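Local coordinates for protein chorismate mutase (Clostridium thermocellum, PDB 1XHO) that probably catalyses the rearrangement of chorismate to prephenate, as expected of a trimeric chorismate mutase of the AroH type, at residues Ala51-Leu56 / Ala88-Asn93; Val78-Asp83 / Glu106-Gly111. One frame throughout, in Å; residues are numbered along the deposited sequence.

Contact 1: Ala51-Leu56 / Ala88-Asn93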
# COMPACT_ATOMS: atom_id res chain seq x y z
N ALA C 51 9.05 13.48 14.27
CA ALA C 51 9.46 14.81 13.85
C ALA C 51 9.97 14.81 12.41
O ALA C 51 9.63 15.69 11.63
CB ALA C 51 10.53 15.37 14.80
N GLU C 52 10.79 13.83 12.05
CA GLU C 52 11.29 13.76 10.67
C GLU C 52 10.20 13.40 9.67
O GLU C 52 10.25 13.85 8.52
CB GLU C 52 12.48 12.79 10.56
CG GLU C 52 13.74 13.31 11.27
CD GLU C 52 14.07 14.75 10.90
OE1 GLU C 52 14.06 15.07 9.70
OE2 GLU C 52 14.30 15.55 11.83
N THR C 53 9.21 12.62 10.11
CA THR C 53 8.07 12.32 9.28
C THR C 53 7.23 13.59 9.07
O THR C 53 6.74 13.82 7.98
CB THR C 53 7.20 11.16 9.83
OG1 THR C 53 7.99 9.97 9.94
CG2 THR C 53 6.00 10.88 8.90
N GLN C 54 7.09 14.38 10.13
CA GLN C 54 6.30 15.62 10.10
C GLN C 54 6.90 16.65 9.14
O GLN C 54 6.19 17.28 8.35
CB GLN C 54 6.22 16.20 11.51
CG GLN C 54 5.03 17.16 11.77
CD GLN C 54 4.77 17.40 13.25
OE1 GLN C 54 5.12 16.57 14.11
NE2 GLN C 54 4.13 18.53 13.56
N LYS C 55 8.21 16.82 9.20
CA LYS C 55 8.92 17.73 8.29
C LYS C 55 8.75 17.28 6.84
O LYS C 55 8.55 18.10 5.94
CB LYS C 55 10.41 17.82 8.66
N LEU C 56 8.81 15.97 6.61
CA LEU C 56 8.63 15.39 5.29
C LEU C 56 7.22 15.65 4.74
O LEU C 56 7.07 16.09 3.61
CB LEU C 56 8.95 13.88 5.31
CG LEU C 56 8.73 13.08 4.02
CD1 LEU C 56 9.46 13.70 2.83
CD2 LEU C 56 9.14 11.62 4.23
N ALA C 88 2.68 7.62 11.23
CA ALA C 88 1.32 8.18 11.09
C ALA C 88 0.93 9.17 12.20
O ALA C 88 0.01 9.97 12.01
CB ALA C 88 0.30 7.04 11.03
N ILE C 89 1.59 9.10 13.35
CA ILE C 89 1.39 10.08 14.44
C ILE C 89 1.72 11.51 13.96
O ILE C 89 1.07 12.47 14.41
CB ILE C 89 2.25 9.73 15.68
CG1 ILE C 89 1.75 8.44 16.33
CG2 ILE C 89 2.20 10.87 16.71
CD1 ILE C 89 2.80 7.74 17.19
N ALA C 90 2.71 11.64 13.06
CA ALA C 90 3.10 12.94 12.51
C ALA C 90 1.94 13.65 11.83
O ALA C 90 1.75 14.85 12.04
CB ALA C 90 4.27 12.78 11.54
N ALA C 91 1.16 12.91 11.03
CA ALA C 91 -0.01 13.49 10.35
C ALA C 91 -1.08 13.93 11.34
O ALA C 91 -1.73 14.96 11.15
CB ALA C 91 -0.59 12.48 9.35
N ARG C 92 -1.25 13.16 12.41
CA ARG C 92 -2.19 13.50 13.47
C ARG C 92 -1.76 14.76 14.24
O ARG C 92 -2.59 15.60 14.54
CB ARG C 92 -2.37 12.32 14.43
CG ARG C 92 -3.67 12.39 15.19
CD ARG C 92 -3.69 11.50 16.42
NE ARG C 92 -4.83 11.83 17.28
CZ ARG C 92 -4.88 12.88 18.10
NH1 ARG C 92 -3.86 13.72 18.21
NH2 ARG C 92 -5.98 13.09 18.83
N ASN C 93 -0.46 14.88 14.55
CA ASN C 93 0.10 16.08 15.20
C ASN C 93 -0.24 17.37 14.45
O ASN C 93 -0.67 18.36 15.05
CB ASN C 93 1.63 16.00 15.30
CG ASN C 93 2.11 14.99 16.30
OD1 ASN C 93 1.33 14.27 16.91
ND2 ASN C 93 3.43 14.94 16.49

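Contact 2: Val78-Asp83 / Glu106-Gly111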
# COMPACT_ATOMS: atom_id res chain seq x y z
N VAL C 78 8.63 2.07 7.11
CA VAL C 78 9.92 2.26 7.73
C VAL C 78 10.74 1.01 7.50
O VAL C 78 10.20 -0.09 7.35
CB VAL C 78 9.82 2.56 9.26
CG1 VAL C 78 8.97 3.79 9.50
CG2 VAL C 78 9.26 1.36 10.03
N THR C 79 12.05 1.18 7.46
CA THR C 79 12.98 0.08 7.38
C THR C 79 13.00 -0.70 8.71
O THR C 79 12.63 -0.17 9.76
CB THR C 79 14.40 0.59 7.00
OG1 THR C 79 14.70 1.79 7.71
CG2 THR C 79 14.45 0.89 5.54
N LYS C 80 13.42 -1.96 8.64
CA LYS C 80 13.41 -2.90 9.79
C LYS C 80 14.04 -2.33 11.09
O LYS C 80 13.59 -2.64 12.21
CB LYS C 80 14.14 -4.18 9.38
CG LYS C 80 14.10 -5.30 10.40
CD LYS C 80 14.27 -6.66 9.72
CE LYS C 80 15.59 -6.76 8.96
NZ LYS C 80 15.87 -8.18 8.56
N ASP C 81 15.08 -1.51 10.93
CA ASP C 81 15.78 -0.88 12.06
C ASP C 81 14.99 0.21 12.79
O ASP C 81 15.45 0.70 13.80
CB ASP C 81 17.14 -0.32 11.61
CG ASP C 81 17.05 0.46 10.30
OD1 ASP C 81 16.01 1.08 10.02
OD2 ASP C 81 18.02 0.43 9.54
N LEU C 82 13.82 0.60 12.28
CA LEU C 82 12.93 1.53 12.99
C LEU C 82 11.66 0.82 13.49
O LEU C 82 10.91 0.26 12.69
CB LEU C 82 12.52 2.69 12.08
CG LEU C 82 13.63 3.56 11.48
CD1 LEU C 82 13.01 4.68 10.63
CD2 LEU C 82 14.55 4.12 12.58
N ASP C 83 11.44 0.85 14.81
CA ASP C 83 10.22 0.29 15.42
C ASP C 83 9.66 1.12 16.59
O ASP C 83 8.70 0.72 17.23
CB ASP C 83 10.46 -1.17 15.90
CG ASP C 83 11.43 -1.27 17.10
OD1 ASP C 83 11.91 -0.23 17.60
OD2 ASP C 83 11.71 -2.40 17.55
N GLU C 106 9.17 -1.46 5.23
CA GLU C 106 9.73 -1.49 3.89
C GLU C 106 10.14 -2.93 3.58
O GLU C 106 10.44 -3.72 4.48
CB GLU C 106 10.95 -0.54 3.82
CG GLU C 106 11.66 -0.44 2.44
CD GLU C 106 10.87 0.33 1.39
OE1 GLU C 106 9.81 0.92 1.71
OE2 GLU C 106 11.31 0.35 0.23
N ILE C 107 10.14 -3.28 2.30
CA ILE C 107 10.74 -4.52 1.84
C ILE C 107 12.11 -4.73 2.52
O ILE C 107 12.92 -3.80 2.59
CB ILE C 107 10.87 -4.55 0.30
CG1 ILE C 107 11.37 -5.92 -0.20
CG2 ILE C 107 11.75 -3.38 -0.21
CD1 ILE C 107 11.38 -6.04 -1.75
N ASP C 108 12.33 -5.94 3.03
CA ASP C 108 13.60 -6.29 3.66
C ASP C 108 14.64 -6.67 2.59
O ASP C 108 14.54 -7.71 1.93
CB ASP C 108 13.40 -7.43 4.69
CG ASP C 108 14.71 -7.88 5.37
OD1 ASP C 108 15.79 -7.30 5.08
OD2 ASP C 108 14.67 -8.81 6.20
N VAL C 109 15.63 -5.80 2.40
CA VAL C 109 16.75 -6.03 1.48
C VAL C 109 18.05 -5.63 2.20
O VAL C 109 18.35 -4.44 2.32
CB VAL C 109 16.58 -5.25 0.15
CG1 VAL C 109 17.82 -5.39 -0.73
CG2 VAL C 109 15.33 -5.72 -0.60
N PRO C 110 18.82 -6.63 2.70
CA PRO C 110 20.04 -6.32 3.47
C PRO C 110 21.05 -5.48 2.67
O PRO C 110 21.44 -5.87 1.58
CB PRO C 110 20.62 -7.70 3.81
CG PRO C 110 19.50 -8.65 3.62
CD PRO C 110 18.60 -8.08 2.58
N GLY C 111 21.43 -4.32 3.22
CA GLY C 111 22.33 -3.39 2.52
C GLY C 111 21.64 -2.15 1.95
O GLY C 111 22.32 -1.24 1.50

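Contact 1: Ala51-Leu56 / Ala88-Asn93
Ala90 presses its CB against the backbone of the facing helix: the methyl lies 3.5 Å from Gln54 N, and Thr53 CG2 closes in on the same carbon, Ala90 CB, at 3.7 Å. A methyl this short lets the backbones come near, with Gln54 CA and Ala90 CA 4.8 Å apart and the segment axes 8.5 Å apart at an angle of 63°. One turn beyond Ala90, Asn93 is met by the side chain of Gln54. With CG anti to its backbone N (chi1 -158°) and the chain extended beyond, its amide is laid over Asn93 CB, which is 4.0 Å from Gln54 CD. The two side chains meet at about a right angle, their amide planes 72° apart, and Asn93 ND2 gives a weak hydrogen bond to Gln54 OE1 at 3.3 Å. Thr53 turns its hydroxyl back to Ile49 O within its own helix, which leaves CG2 for the apolar side of the contact. Leu57 extends the bed under Ala90, and Val50 touches Ile89 and Asn93. The long helix 46-63 packs through Thr53 on Ile117 and Leu56 on Val119 of strand 116-124, whereas the short helix 89-93, with Ala91 on Leu101, lies toward strand 100-105, the outermost of the sheet within this chain.

Contact 2: Val78-Asp83 / Glu106-Gly111
Lys80 and Asp108 join two loops through a salt bridge, Lys80 NZ to Asp108 OD2 at 2.7 Å. Followed outward from CB, the lysine heads for the other loop. Its CD comes within 4.1 Å of Asp108 OD2, the bend at chi3 (59°) carries CE to 3.6 Å from the same OD2, and NZ finishes above the carboxylate plane, 46° out of it. Asp108 OD1 remains 3.6 Å from Lys80 NZ, so one oxygen takes most of the interaction. Deeper in, Glu106 N bonds to Val78 O at 2.7 Å, nearly straight at the hydrogen (168°), although Glu106 N stands above the plane of the Val78 carbonyl. This bond continues the pairing of parallel strands 71-78 and 100-105 from the last residue of the first to the residue after the second, in the mixed sheet of the trimeric AroH-type chorismate mutase fold. Beyond it the chain from Thr79 to Leu82 makes a type I beta turn, closed by Leu82 N to Thr79 O. Thr79 OG1 donates to Asp81 OD1 across the turn and is also bonded to Cys116 N, tying the turn to the start of strand 116-124. Glu106 rests its CB near Thr79 CG2, then leads its carboxylate away to Thr77 OG1, with a long, weak ion pair to Arg118. The second subunit meets the 106-111 loop directly: its Asn105 OD1 bonds to Asp108 N, and its Phe86 packs on Glu106.

How the contacts relate
The centres of contacts 1 and 2 lie about 19 Å apart, and their nearest atoms, about 6 Å apart, do not touch. Their segments alternate along the chain: 78-83 leads on to 88-93, and strand 100-105 then brings the chain to 106-111. The centre of contact 1 lies about 8 Å from the centre of the chain, and no other subunit touches it; the centre of contact 2 lies about 15 Å from the centre of the chain, and both other subunits meet it. Pro87 links them, touching Thr53 of the first and Val78 of the second, while Ile117 also packs on both residues. Chorismate mutases of this family place their active sites at subunit interfaces, so contact 2 is probably the nearer to one.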